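Local coordinates for protein 2-oxoglutarate-dependent dioxygenase DAO (Oryza sativa subsp. indica, PDB 6KUN) that probably inactivates the plant hormone auxin by oxidising indole-3-acetic acid irreversibly to 2-oxoindole-3-acetic acid, using Fe(2+) and 2-oxoglutarate, at residues P150-M155 and A246-A251; V170-D175 and N229-V234; G177-L182 and V213-V218. All coordinates share one frame; numbering follows the deposited sequence.

Interaction 1. Residues P150-M155 and A246-A251. With IAC (1H-indol-3-ylacetic acid), chain H.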
loop_
_atom_site.group_PDB
_atom_site.type_symbol
_atom_site.label_atom_id
_atom_site.label_comp_id
_atom_site.label_asym_id
_atom_site.label_seq_id
_atom_site.Cartn_x
_atom_site.Cartn_y
_atom_site.Cartn_z
ATOM N N PRO B 150 17.947 11.242 -22.527
ATOM C CA PRO B 150 17.249 12.111 -21.575
ATOM C C PRO B 150 15.946 11.517 -21.060
ATOM O O PRO B 150 15.196 10.851 -21.790
ATOM C CB PRO B 150 17.019 13.391 -22.380
ATOM C CG PRO B 150 18.243 13.460 -23.261
ATOM C CD PRO B 150 18.398 12.000 -23.712
ATOM N N CYS B 151 15.671 11.799 -19.779
ATOM C CA CYS B 151 14.485 11.307 -19.081
ATOM C C CYS B 151 13.859 12.438 -18.290
ATOM O O CYS B 151 14.541 13.372 -17.855
ATOM C CB CYS B 151 14.800 10.159 -18.105
ATOM S SG CYS B 151 15.259 8.574 -18.871
ATOM N N GLN B 152 12.544 12.352 -18.106
ATOM C CA GLN B 152 11.830 13.211 -17.160
ATOM C C GLN B 152 11.199 12.364 -16.049
ATOM O O GLN B 152 10.557 11.341 -16.316
ATOM C CB GLN B 152 10.771 14.056 -17.882
ATOM C CG GLN B 152 9.806 14.801 -16.917
ATOM C CD GLN B 152 9.883 16.318 -16.982
ATOM O OE1 GLN B 152 10.657 16.885 -17.759
ATOM N NE2 GLN B 152 9.083 16.985 -16.161
ATOM N N PHE B 153 11.432 12.773 -14.815
ATOM C CA PHE B 153 10.884 12.131 -13.628
ATOM C C PHE B 153 9.801 13.055 -13.118
ATOM O O PHE B 153 10.040 14.259 -12.990
ATOM C CB PHE B 153 11.966 11.912 -12.570
ATOM C CG PHE B 153 11.456 11.262 -11.289
ATOM C CD1 PHE B 153 11.039 9.945 -11.283
ATOM C CD2 PHE B 153 11.441 11.963 -10.101
ATOM C CE1 PHE B 153 10.591 9.345 -10.111
ATOM C CE2 PHE B 153 11.000 11.363 -8.943
ATOM C CZ PHE B 153 10.580 10.077 -8.939
ATOM N N ARG B 154 8.610 12.526 -12.880
ATOM C CA ARG B 154 7.504 13.362 -12.404
ATOM C C ARG B 154 6.807 12.717 -11.206
ATOM O O ARG B 154 6.585 11.500 -11.160
ATOM C CB ARG B 154 6.500 13.603 -13.503
ATOM C CG ARG B 154 5.888 14.955 -13.567
ATOM C CD ARG B 154 4.807 14.982 -14.664
ATOM N NE ARG B 154 5.305 15.375 -15.985
ATOM C CZ ARG B 154 4.620 15.221 -17.118
ATOM N NH1 ARG B 154 3.414 14.664 -17.097
ATOM N NH2 ARG B 154 5.143 15.609 -18.272
ATOM N N MET B 155 6.508 13.541 -10.219
ATOM C CA MET B 155 5.668 13.188 -9.079
ATOM C C MET B 155 4.411 14.020 -9.225
ATOM O O MET B 155 4.506 15.245 -9.427
ATOM C CB MET B 155 6.387 13.449 -7.756
ATOM C CG MET B 155 7.589 12.535 -7.538
ATOM S SD MET B 155 8.654 13.021 -6.132
ATOM C CE MET B 155 9.285 14.640 -6.648
ATOM N N ALA B 246 6.040 8.921 -12.184
ATOM C CA ALA B 246 6.318 8.477 -13.545
ATOM C C ALA B 246 7.734 8.816 -13.964
ATOM O O ALA B 246 8.289 9.848 -13.563
ATOM C CB ALA B 246 5.326 9.101 -14.565
ATOM N N MET B 247 8.318 7.945 -14.764
ATOM C CA MET B 247 9.611 8.178 -15.384
ATOM C C MET B 247 9.435 8.059 -16.891
ATOM O O MET B 247 8.981 7.017 -17.389
ATOM C CB MET B 247 10.638 7.152 -14.895
ATOM C CG MET B 247 12.024 7.375 -15.497
ATOM S SD MET B 247 12.873 8.884 -14.970
ATOM C CE MET B 247 13.510 8.328 -13.396
ATOM N N PHE B 248 9.741 9.126 -17.602
ATOM C CA PHE B 248 9.578 9.217 -19.060
ATOM C C PHE B 248 10.946 9.107 -19.716
ATOM O O PHE B 248 11.801 9.963 -19.518
ATOM C CB PHE B 248 8.898 10.503 -19.483
ATOM C CG PHE B 248 7.577 10.743 -18.812
ATOM C CD1 PHE B 248 7.511 11.313 -17.556
ATOM C CD2 PHE B 248 6.394 10.419 -19.455
ATOM C CE1 PHE B 248 6.297 11.563 -16.958
ATOM C CE2 PHE B 248 5.167 10.681 -18.844
ATOM C CZ PHE B 248 5.132 11.244 -17.585
ATOM N N LEU B 249 11.154 8.019 -20.446
ATOM C CA LEU B 249 12.302 7.874 -21.324
ATOM C C LEU B 249 11.960 8.545 -22.649
ATOM O O LEU B 249 11.016 8.120 -23.337
ATOM C CB LEU B 249 12.616 6.412 -21.564
ATOM C CG LEU B 249 14.031 5.886 -21.628
ATOM C CD1 LEU B 249 13.978 4.531 -22.372
ATOM C CD2 LEU B 249 15.055 6.723 -22.187
ATOM N N LEU B 250 12.725 9.577 -23.007
ATOM C CA LEU B 250 12.309 10.502 -24.057
ATOM C C LEU B 250 12.840 10.140 -25.441
ATOM O O LEU B 250 12.059 9.778 -26.321
ATOM C CB LEU B 250 12.706 11.931 -23.681
ATOM C CG LEU B 250 12.188 12.458 -22.346
ATOM C CD1 LEU B 250 12.823 13.788 -21.931
ATOM C CD2 LEU B 250 10.682 12.601 -22.394
ATOM N N ALA B 251 14.137 10.302 -25.672
ATOM C CA ALA B 251 14.708 10.120 -27.007
ATOM C C ALA B 251 16.218 10.054 -26.903
ATOM O O ALA B 251 16.750 10.250 -25.812
ATOM C CB ALA B 251 14.290 11.247 -27.949
HETATM C C IAC H . 3.721 17.096 -25.260
HETATM C C1 IAC H . 4.021 17.892 -24.206
HETATM C C2 IAC H . 3.059 18.794 -23.686
HETATM C C3 IAC H . 1.808 18.856 -24.250
HETATM C C4 IAC H . 1.501 18.032 -25.318
HETATM C C5 IAC H . 2.458 17.186 -25.819
HETATM C C7 IAC H . 5.290 17.634 -23.851
HETATM C C8 IAC H . 5.806 16.663 -24.690
HETATM C C17 IAC H . 6.207 18.197 -22.769
HETATM C C18 IAC H . 5.972 17.565 -21.409
HETATM N N IAC H . 4.822 16.332 -25.568
HETATM O O2 IAC H . 6.083 18.295 -20.385
HETATM O O3 IAC H . 5.701 16.337 -21.306
#

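Interaction 2. Residues V170-D175 and N229-V234. With AKG (2-oxoglutaric acid), chain G.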
loop_
_atom_site.group_PDB
_atom_site.type_symbol
_atom_site.label_atom_id
_atom_site.label_comp_id
_atom_site.label_asym_id
_atom_site.label_seq_id
_atom_site.Cartn_x
_atom_site.Cartn_y
_atom_site.Cartn_z
ATOM N N VAL B 170 -7.355 13.353 -16.421
ATOM C CA VAL B 170 -6.500 13.842 -17.495
ATOM C C VAL B 170 -7.112 13.351 -18.800
ATOM O O VAL B 170 -7.575 12.202 -18.864
ATOM C CB VAL B 170 -5.007 13.410 -17.357
ATOM C CG1 VAL B 170 -4.750 12.527 -16.131
ATOM C CG2 VAL B 170 -4.463 12.736 -18.638
ATOM N N GLN B 171 -7.132 14.228 -19.821
ATOM C CA GLN B 171 -7.772 13.951 -21.092
ATOM C C GLN B 171 -6.951 12.948 -21.923
ATOM O O GLN B 171 -5.802 12.622 -21.587
ATOM C CB GLN B 171 -7.927 15.219 -21.939
ATOM C CG GLN B 171 -8.086 16.543 -21.206
ATOM C CD GLN B 171 -7.530 17.722 -22.030
ATOM O OE1 GLN B 171 -6.961 17.527 -23.111
ATOM N NE2 GLN B 171 -7.685 18.938 -21.512
ATOM N N VAL B 172 -7.512 12.521 -23.066
ATOM C CA VAL B 172 -6.913 11.445 -23.850
ATOM C C VAL B 172 -5.696 11.951 -24.627
ATOM O O VAL B 172 -5.810 12.846 -25.464
ATOM C CB VAL B 172 -7.932 10.829 -24.825
ATOM C CG1 VAL B 172 -7.212 9.712 -25.589
ATOM C CG2 VAL B 172 -9.151 10.306 -24.114
ATOM N N HIS B 173 -4.569 11.271 -24.455
ATOM C CA HIS B 173 -3.358 11.655 -25.147
ATOM C C HIS B 173 -2.431 10.456 -25.199
ATOM O O HIS B 173 -2.649 9.439 -24.534
ATOM C CB HIS B 173 -2.663 12.797 -24.421
ATOM C CG HIS B 173 -2.166 12.397 -23.065
ATOM N ND1 HIS B 173 -3.015 12.015 -22.046
ATOM C CD2 HIS B 173 -0.916 12.270 -22.572
ATOM C CE1 HIS B 173 -2.312 11.702 -20.976
ATOM N NE2 HIS B 173 -1.036 11.854 -21.269
ATOM N N THR B 174 -1.367 10.615 -25.970
ATOM C CA THR B 174 -0.230 9.704 -25.960
ATOM C C THR B 174 0.908 10.474 -25.301
ATOM O O THR B 174 0.920 11.691 -25.323
ATOM C CB THR B 174 0.188 9.242 -27.360
ATOM O OG1 THR B 174 0.501 10.390 -28.174
ATOM C CG2 THR B 174 -0.888 8.370 -28.018
ATOM N N ASP B 175 1.872 9.747 -24.760
ATOM C CA ASP B 175 3.138 10.351 -24.393
ATOM C C ASP B 175 3.951 10.583 -25.658
ATOM O O ASP B 175 4.003 9.710 -26.524
ATOM C CB ASP B 175 3.926 9.438 -23.451
ATOM C CG ASP B 175 3.200 9.161 -22.151
ATOM O OD1 ASP B 175 2.308 9.949 -21.775
ATOM O OD2 ASP B 175 3.535 8.158 -21.502
ATOM N N ASN B 229 1.856 3.246 -29.925
ATOM C CA ASN B 229 1.821 4.379 -29.005
ATOM C C ASN B 229 0.406 4.477 -28.430
ATOM O O ASN B 229 -0.550 4.830 -29.129
ATOM C CB ASN B 229 2.250 5.668 -29.688
ATOM C CG ASN B 229 1.572 5.907 -30.999
ATOM O OD1 ASN B 229 1.246 4.963 -31.748
ATOM N ND2 ASN B 229 1.370 7.174 -31.323
ATOM N N VAL B 230 0.276 4.148 -27.145
ATOM C CA VAL B 230 -1.027 3.854 -26.569
ATOM C C VAL B 230 -1.719 5.146 -26.158
ATOM O O VAL B 230 -1.122 6.021 -25.535
ATOM C CB VAL B 230 -0.864 2.878 -25.388
ATOM C CG1 VAL B 230 0.078 3.453 -24.265
ATOM C CG2 VAL B 230 -2.215 2.532 -24.818
ATOM N N LYS B 231 -2.991 5.281 -26.526
ATOM C CA LYS B 231 -3.793 6.385 -26.044
ATOM C C LYS B 231 -4.275 6.046 -24.644
ATOM O O LYS B 231 -4.698 4.908 -24.391
ATOM C CB LYS B 231 -4.969 6.685 -26.952
ATOM C CG LYS B 231 -4.583 7.134 -28.356
ATOM C CD LYS B 231 -5.851 7.501 -29.140
ATOM C CE LYS B 231 -5.527 8.053 -30.533
ATOM N NZ LYS B 231 -6.771 8.358 -31.296
ATOM N N HIS B 232 -4.181 7.041 -23.747
ATOM C CA HIS B 232 -4.575 6.829 -22.372
ATOM C C HIS B 232 -5.146 8.101 -21.772
ATOM O O HIS B 232 -4.921 9.218 -22.253
ATOM C CB HIS B 232 -3.427 6.297 -21.485
ATOM C CG HIS B 232 -2.227 7.196 -21.413
ATOM N ND1 HIS B 232 -1.289 7.266 -22.416
ATOM C CD2 HIS B 232 -1.792 8.027 -20.440
ATOM C CE1 HIS B 232 -0.342 8.118 -22.077
ATOM N NE2 HIS B 232 -0.620 8.591 -20.881
ATOM N N ARG B 233 -5.906 7.891 -20.702
ATOM C CA ARG B 233 -6.514 8.967 -19.949
ATOM C C ARG B 233 -6.622 8.510 -18.495
ATOM O O ARG B 233 -6.285 7.375 -18.147
ATOM C CB ARG B 233 -7.881 9.331 -20.530
ATOM C CG ARG B 233 -8.927 8.279 -20.247
ATOM C CD ARG B 233 -10.185 8.457 -21.082
ATOM N NE ARG B 233 -11.166 7.418 -20.753
ATOM C CZ ARG B 233 -12.400 7.373 -21.242
ATOM N NH1 ARG B 233 -12.807 8.308 -22.086
ATOM N NH2 ARG B 233 -13.226 6.387 -20.886
ATOM N N VAL B 234 -7.125 9.393 -17.652
ATOM C CA VAL B 234 -7.344 9.074 -16.242
ATOM C C VAL B 234 -8.704 9.615 -15.822
ATOM O O VAL B 234 -8.883 10.839 -15.739
ATOM C CB VAL B 234 -6.240 9.659 -15.351
ATOM C CG1 VAL B 234 -6.601 9.418 -13.884
ATOM C CG2 VAL B 234 -4.916 9.020 -15.676
HETATM C C1 AKG G . 0.706 9.931 -18.085
HETATM O O1 AKG G . 1.275 8.972 -17.520
HETATM O O2 AKG G . 1.265 10.594 -18.985
HETATM C C2 AKG G . -0.651 10.288 -17.682
HETATM O O5 AKG G . -1.557 10.270 -18.498
HETATM C C3 AKG G . -0.926 10.680 -16.250
HETATM C C4 AKG G . -0.154 9.757 -15.314
HETATM C C5 AKG G . -0.449 10.133 -13.882
HETATM O O3 AKG G . -1.082 9.321 -13.171
HETATM O O4 AKG G . -0.050 11.239 -13.460
HETATM O O HOH W 1 1.414 6.700 -24.989
#

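Interaction 3. Residues G177-L182 and V213-V218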
loop_
_atom_site.group_PDB
_atom_site.type_symbol
_atom_site.label_atom_id
_atom_site.label_comp_id
_atom_site.label_asym_id
_atom_site.label_seq_id
_atom_site.Cartn_x
_atom_site.Cartn_y
_atom_site.Cartn_z
ATOM N N GLY B 177 7.178 10.685 -25.879
ATOM C CA GLY B 177 8.459 10.023 -25.782
ATOM C C GLY B 177 8.446 8.554 -26.158
ATOM O O GLY B 177 7.498 8.033 -26.745
ATOM N N PHE B 178 9.508 7.867 -25.745
ATOM C CA PHE B 178 9.738 6.474 -26.129
ATOM C C PHE B 178 8.930 5.494 -25.285
ATOM O O PHE B 178 8.109 4.715 -25.822
ATOM C CB PHE B 178 11.269 6.213 -26.039
ATOM C CG PHE B 178 11.712 4.891 -26.503
ATOM C CD1 PHE B 178 11.669 4.555 -27.865
ATOM C CD2 PHE B 178 12.207 3.952 -25.603
ATOM C CE1 PHE B 178 12.078 3.294 -28.297
ATOM C CE2 PHE B 178 12.571 2.682 -26.010
ATOM C CZ PHE B 178 12.532 2.363 -27.376
ATOM N N LEU B 179 9.209 5.471 -23.976
ATOM C CA LEU B 179 8.564 4.585 -23.015
ATOM C C LEU B 179 8.355 5.349 -21.724
ATOM O O LEU B 179 9.175 6.203 -21.374
ATOM C CB LEU B 179 9.420 3.370 -22.660
ATOM C CG LEU B 179 9.628 2.304 -23.717
ATOM C CD1 LEU B 179 10.610 1.274 -23.215
ATOM C CD2 LEU B 179 8.313 1.688 -24.106
ATOM N N THR B 180 7.306 4.997 -20.990
ATOM C CA THR B 180 7.016 5.587 -19.702
ATOM C C THR B 180 6.764 4.500 -18.676
ATOM O O THR B 180 5.991 3.577 -18.945
ATOM C CB THR B 180 5.798 6.497 -19.784
ATOM O OG1 THR B 180 6.025 7.475 -20.791
ATOM C CG2 THR B 180 5.612 7.213 -18.425
ATOM N N VAL B 181 7.402 4.615 -17.493
ATOM C CA VAL B 181 7.145 3.695 -16.399
ATOM C C VAL B 181 6.389 4.463 -15.328
ATOM O O VAL B 181 6.874 5.487 -14.850
ATOM C CB VAL B 181 8.420 3.063 -15.817
ATOM C CG1 VAL B 181 8.040 2.037 -14.744
ATOM C CG2 VAL B 181 9.214 2.404 -16.884
ATOM N N LEU B 182 5.229 3.943 -14.928
ATOM C CA LEU B 182 4.329 4.615 -13.997
ATOM C C LEU B 182 4.166 3.766 -12.738
ATOM O O LEU B 182 4.045 2.539 -12.817
ATOM C CB LEU B 182 2.935 4.827 -14.642
ATOM C CG LEU B 182 2.790 5.536 -15.983
ATOM C CD1 LEU B 182 1.346 5.393 -16.468
ATOM C CD2 LEU B 182 3.171 6.990 -15.883
ATOM N N VAL B 213 3.961 0.084 -17.827
ATOM C CA VAL B 213 4.784 0.634 -18.885
ATOM C C VAL B 213 3.895 1.007 -20.066
ATOM O O VAL B 213 3.052 0.211 -20.496
ATOM C CB VAL B 213 5.891 -0.347 -19.310
ATOM C CG1 VAL B 213 6.761 0.312 -20.410
ATOM C CG2 VAL B 213 6.716 -0.771 -18.087
ATOM N N ASN B 214 4.053 2.230 -20.568
ATOM C CA ASN B 214 3.337 2.676 -21.767
ATOM C C ASN B 214 4.320 3.068 -22.855
ATOM O O ASN B 214 5.318 3.771 -22.597
ATOM C CB ASN B 214 2.439 3.931 -21.449
ATOM C CG ASN B 214 1.221 3.567 -20.607
ATOM O OD1 ASN B 214 0.834 2.412 -20.518
ATOM N ND2 ASN B 214 0.627 4.579 -19.981
ATOM N N VAL B 215 4.005 2.679 -24.087
ATOM C CA VAL B 215 4.778 3.086 -25.263
ATOM C C VAL B 215 4.256 4.415 -25.753
ATOM O O VAL B 215 3.045 4.603 -25.871
ATOM C CB VAL B 215 4.669 2.024 -26.391
ATOM C CG1 VAL B 215 5.450 2.480 -27.626
ATOM C CG2 VAL B 215 5.133 0.665 -25.876
ATOM N N GLY B 216 5.165 5.319 -26.102
ATOM C CA GLY B 216 4.817 6.629 -26.596
ATOM C C GLY B 216 5.128 6.801 -28.079
ATOM O O GLY B 216 5.489 5.870 -28.794
ATOM N N ASP B 217 4.963 8.037 -28.540
ATOM C CA ASP B 217 5.008 8.314 -29.984
ATOM C C ASP B 217 6.376 8.000 -30.547
ATOM O O ASP B 217 6.488 7.390 -31.602
ATOM C CB ASP B 217 4.659 9.761 -30.288
ATOM C CG ASP B 217 3.207 10.110 -30.002
ATOM O OD1 ASP B 217 2.370 9.228 -29.747
ATOM O OD2 ASP B 217 2.924 11.357 -30.025
ATOM N N VAL B 218 7.441 8.417 -29.852
ATOM C CA VAL B 218 8.800 8.052 -30.271
ATOM C C VAL B 218 9.013 6.543 -30.308
ATOM O O VAL B 218 9.751 6.032 -31.172
ATOM C CB VAL B 218 9.851 8.730 -29.394
ATOM C CG1 VAL B 218 11.208 8.078 -29.615
ATOM C CG2 VAL B 218 9.916 10.228 -29.683
#

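Interaction 1. Residues P150-M155 and A246-A251
The carbonyl oxygen of Gln152 is gripped by one strong hydrogen bond and one weaker CA-H...O contact. Phe248 N gives the strong bond, 2.7 Å from Gln152 O and almost straight at 174°, arriving nearly along the C=O axis. Met247 CA supplies the other, 3.4 Å from Gln152 O, and the same oxygen also lies at the edge of the Phe248 ring, 3.3 Å from Phe248 CD1. These bonds join two neighbouring antiparallel strands in the larger sheet of the jelly-roll core of this iron/2-oxoglutarate dioxygenase. Gln152 with Phe248 and Arg154 with Ala246 are hydrogen-bonded pairs, each with bonds running both ways, while Cys151 with Leu249 and Phe153 with Met247 are non-hydrogen-bonded. The pairing runs past the strand ends, where Leu250 N donates to Pro150 O at 3.0 Å. On the face that carries Phe153 and Met247, the two side chains cross at about a right angle. Met247 leaves with CG anti to its backbone N, then bends at its next two torsions, which brings Met247 CE within 3.6 Å of Phe153 CD1. Its sulfur stays at the ring edge, a Met-aromatic contact, and both side chains also touch Met124 of helix 111-138. The face carrying Gln152, Arg154, Ala246 and Phe248 looks toward the ligands. There Phe248, a residue of the 2-oxoglutarate pocket, lies over one face of the Arg154 guanidinium, with Phe248 CE1 4.0 Å from Arg154 CZ and the two planes 39° apart. Arg154 bends at chi3 (-90°), and the edge of its guanidinium faces the acetate oxygens of indole-3-acetic acid, a placement likely to be favourable if the acid is ionised. The closest approach is 3.2 Å, between Arg154 NH2 and O3 of the ligand.

Interaction 2. Residues V170-D175 and N229-V234
Segments 170-175 and 229-234 run antiparallel with a register that slips by one residue. Val170 pairs with Val234 and His173 with His232, each through two backbone hydrogen bonds, and the beta bulge between them falls where the 170-175 chain turns corners at Val170 and Val172. Further along, a water bridges the segments, accepting from Asp175 N at 3.1 Å and donating to Val230 O at 2.7 Å. As a directly paired couple, His173 and His232 project from the same face, both with CG in the crowded position between backbone N and carbonyl carbon, and their rings lean together obliquely with planes 53° apart. His173 NE2 and His232 NE2 are 3.3 Å apart, too poorly angled for a hydrogen bond. With Asp175 they make up the HxD...H facial triad of the family, predicted to bind Fe(2+). Both histidines aim NE2 at O2 of the C1 carboxylate of 2-oxoglutarate, beside the keto group, through long, weak hydrogen bonds, and Asp175 OD1 lies 3.0 Å from that same O2. The Asp175 carboxylate stands nearly perpendicular to the His232 ring, 81° between planes, while its OD2 is hydrogen-bonded to Thr180. The rotation of His173 is fixed by His173 ND1 donating to Gln171 O at 2.9 Å, near the ring plane. Val170, its chi1 eclipsed at 1°, packs tightly, CG1 3.3 Å from Val234 CB.

Interaction 3. Residues G177-L182 and V213-V218
Backbone hydrogen bonds join strand 179-182 to strand 213-215 and run on into the turn before helix 217-222. Thr180 and Asn214 form the hydrogen-bonded pair: Thr180 N lies 2.8 Å from Asn214 O, and Asn214 N returns a bond to Thr180 O, both in the carbonyl plane. Gly216 N then donates to Phe178 O at 3.0 Å, straight at the hydrogen (177°) but from well above the carbonyl plane, 56° out of it. A weak, bent bond from Val218 N to Gly177 O completes the set. CA-H...O contacts supplement them, the shorter with Val213 CA 3.2 Å from Thr180 O. The two strands are neighbours in the larger sheet of the jelly roll, and Phe178 and Leu179 form a classic beta bulge opposite Leu249 of the next strand. Gly216 is the N-cap of helix 217-222, packed so closely against Gly177 O that a side chain on it would collide with that oxygen. Apolar contacts line the face carrying Leu179, Val181, Val213 and Val215. Leu179 and Val215 lie side by side, Leu179 CD2 being 3.8 Å from Val215 CG2. At the start of helix 217-222, Val218 points back at the 177-182 chain: its CB sits 3.5 Å from Gly177 C, and Val218 CG1 meets the edge of the Phe178 ring, 4.0 Å from Phe178 CD1. An alanine here would strip both methyl groups and would probably loosen the packing of the Phe178 edge against the helix. Phe178, with CG anti to its backbone N, also meets Trp149 and Trp222 in edge-to-face contacts. Among charged groups, Asp217 OD2 forms a salt bridge with NH1 of Arg284, a residue of the indole-3-acetic acid pocket, and accepts from Tyr280 OH.

Interactions 1 and 3 share the larger sheet, where strands 242-249 and 179-183 are neighbours: Leu249 N reaches Leu179 O at 2.8 Å and Met247 N reaches Val181 O at 2.9 Å, probable hydrogen bonds. Interaction 2, in the smaller sheet, brings the predicted iron ligands. Interaction 3 meets it through Thr180 OG1, 2.7 Å from Asp175 OD2, a second-shell hydroxyl that probably orients the carboxylate, and through Asp217 OD1, 2.7 Å from Thr174 OG1. Phe248 CE2 of interaction 1 packs 4.0 Å from Asp175 OD2. Along the chain interaction 3 is nested within 2, and 2 within 1. Val170, His173, Asp175 and His232 of interaction 2, Leu182 of interaction 3 and Phe248 of interaction 1 all border 2-oxoglutarate.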